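Local atomic coordinates of beta-ketoacyl synthase (Burkholderia phymatum, PDB entry 4EWG), a protein that probably catalyses the condensation step of fatty acid chain elongation as a 3-oxoacyl-[acyl-carrier-protein] synthase. Residues Glu260-Gly265 / Glu290-Asp295. Sequence-based numbering, arbitrary orientation.
Sequences EIVGFG and EDAKLD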
loop_
_atom_site.group_PDB
_atom_site.type_symbol
_atom_site.label_atom_id
_atom_site.label_comp_id
_atom_site.label_asym_id
_atom_site.label_seq_id
_atom_site.Cartn_x
_atom_site.Cartn_y
_atom_site.Cartn_z
ATOM N N GLU A 260 17.094 -11.873 -14.298
ATOM C CA GLU A 260 17.470 -10.562 -13.779
ATOM C C GLU A 260 16.348 -9.605 -14.139
ATOM O O GLU A 260 15.793 -9.684 -15.235
ATOM C CB GLU A 260 18.798 -10.076 -14.390
ATOM C CG GLU A 260 19.153 -8.642 -14.037
ATOM C CD GLU A 260 20.535 -8.209 -14.515
ATOM O OE1 GLU A 260 21.121 -8.862 -15.413
ATOM O OE2 GLU A 260 21.034 -7.203 -13.993
ATOM N N ILE A 261 16.024 -8.702 -13.224
ATOM C CA ILE A 261 15.026 -7.676 -13.493
ATOM C C ILE A 261 15.772 -6.500 -14.001
ATOM O O ILE A 261 16.704 -6.015 -13.308
ATOM C CB ILE A 261 14.282 -7.221 -12.235
ATOM C CG1 ILE A 261 13.675 -8.408 -11.506
ATOM C CG2 ILE A 261 13.201 -6.189 -12.599
ATOM C CD1 ILE A 261 13.047 -7.993 -10.178
ATOM N N VAL A 262 15.412 -6.037 -15.201
ATOM C CA VAL A 262 16.177 -4.960 -15.843
ATOM C C VAL A 262 15.394 -3.675 -16.055
ATOM O O VAL A 262 15.994 -2.620 -16.232
ATOM C CB VAL A 262 16.843 -5.419 -17.170
ATOM C CG1 VAL A 262 18.021 -6.382 -16.876
ATOM C CG2 VAL A 262 15.843 -6.071 -18.118
ATOM N N GLY A 263 14.064 -3.726 -15.996
ATOM C CA GLY A 263 13.265 -2.513 -16.074
ATOM C C GLY A 263 11.922 -2.582 -15.410
ATOM O O GLY A 263 11.274 -3.643 -15.343
ATOM N N PHE A 264 11.487 -1.443 -14.903
ATOM C CA PHE A 264 10.170 -1.324 -14.331
ATOM C C PHE A 264 9.597 0.020 -14.684
ATOM O O PHE A 264 10.232 1.030 -14.451
ATOM C CB PHE A 264 10.250 -1.486 -12.814
ATOM C CG PHE A 264 8.967 -1.211 -12.102
ATOM C CD1 PHE A 264 7.823 -1.922 -12.408
ATOM C CD2 PHE A 264 8.913 -0.263 -11.075
ATOM C CE1 PHE A 264 6.638 -1.681 -11.733
ATOM C CE2 PHE A 264 7.737 -0.044 -10.382
ATOM C CZ PHE A 264 6.592 -0.740 -10.723
ATOM N N GLY A 265 8.407 0.027 -15.258
ATOM C CA GLY A 265 7.705 1.274 -15.589
ATOM C C GLY A 265 6.359 1.272 -14.865
ATOM O O GLY A 265 5.684 0.241 -14.801
ATOM N N GLU A 290 12.871 2.327 -21.253
ATOM C CA GLU A 290 13.833 3.379 -20.914
ATOM C C GLU A 290 14.639 3.028 -19.649
ATOM O O GLU A 290 15.832 3.240 -19.601
ATOM C CB GLU A 290 13.129 4.742 -20.757
ATOM C CG GLU A 290 12.588 5.332 -22.063
ATOM C CD GLU A 290 11.753 6.591 -21.863
ATOM O OE1 GLU A 290 11.478 6.964 -20.704
ATOM O OE2 GLU A 290 11.380 7.236 -22.876
ATOM N N ASP A 291 13.980 2.454 -18.642
ATOM C CA ASP A 291 14.640 2.045 -17.415
ATOM C C ASP A 291 15.653 0.945 -17.727
ATOM O O ASP A 291 16.739 0.916 -17.134
ATOM C CB ASP A 291 13.593 1.564 -16.403
ATOM C CG ASP A 291 14.178 1.257 -15.033
ATOM O OD1 ASP A 291 15.113 1.949 -14.607
ATOM O OD2 ASP A 291 13.718 0.325 -14.393
ATOM N N ALA A 292 15.316 0.056 -18.661
ATOM C CA ALA A 292 16.234 -1.044 -19.052
ATOM C C ALA A 292 17.276 -0.604 -20.104
ATOM O O ALA A 292 18.143 -1.410 -20.496
ATOM C CB ALA A 292 15.437 -2.223 -19.567
ATOM N N LYS A 293 17.185 0.650 -20.577
ATOM C CA LYS A 293 18.010 1.159 -21.675
ATOM C C LYS A 293 17.965 0.194 -22.899
ATOM O O LYS A 293 18.971 -0.126 -23.505
ATOM C CB LYS A 293 19.441 1.484 -21.182
ATOM N N LEU A 294 16.741 -0.237 -23.243
ATOM C CA LEU A 294 16.483 -1.158 -24.358
ATOM C C LEU A 294 15.550 -0.529 -25.355
ATOM O O LEU A 294 14.697 0.277 -24.996
ATOM C CB LEU A 294 15.805 -2.430 -23.859
ATOM C CG LEU A 294 16.617 -3.394 -23.010
ATOM C CD1 LEU A 294 15.755 -4.496 -22.411
ATOM C CD2 LEU A 294 17.741 -3.937 -23.910
ATOM N N ASP A 295 15.717 -0.905 -26.615
ATOM C CA ASP A 295 14.753 -0.577 -27.648
ATOM C C ASP A 295 13.662 -1.630 -27.644
ATOM O O ASP A 295 13.869 -2.791 -27.223
ATOM C CB ASP A 295 15.408 -0.494 -29.029
ATOM C CG ASP A 295 16.345 0.696 -29.158
ATOM O OD1 ASP A 295 15.886 1.849 -28.954
ATOM O OD2 ASP A 295 17.532 0.492 -29.491
#
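The carboxylate of Asp291 accepts a hydrogen bond from the strand backbone: Phe264 N-H donates to Asp291 OD2, with N to OD2 2.9 Å. The angle at the hydrogen is 152°, and OD2 uses its anti lone pair, on the side away from OD1. With CG anti to the backbone N (chi1 -174°), the acid reaches across from the last turn of helix 278-291. Asp291 OD2 also lies 3.3 Å from Gly263 CA. The other oxygen, OD1, forms a salt bridge to Lys186 of the second subunit, so this one side chain links strand, helix and dimer partner. Val262 and Gly263 form a classic beta bulge opposite Ile407 of the neighbouring strand 402-409, in the central mixed sheet of this thiolase-like fold. Ala292 packs against the bulge. Ala292 CB sits 3.4 Å from Val262 O. Ala292 CA makes a CH...O contact with Val262 O at 3.2 Å. Apolar contact is slight, with Val262 CG2 4.1 Å from Ala292 CB. Just beyond, Lys293, with positive phi, belongs to a Schellman motif at the C-terminal end of the helix. The Phe264 CB points away from segment 290-295, and the side chain packs on Tyr179 and Glu180 of helix 170-183.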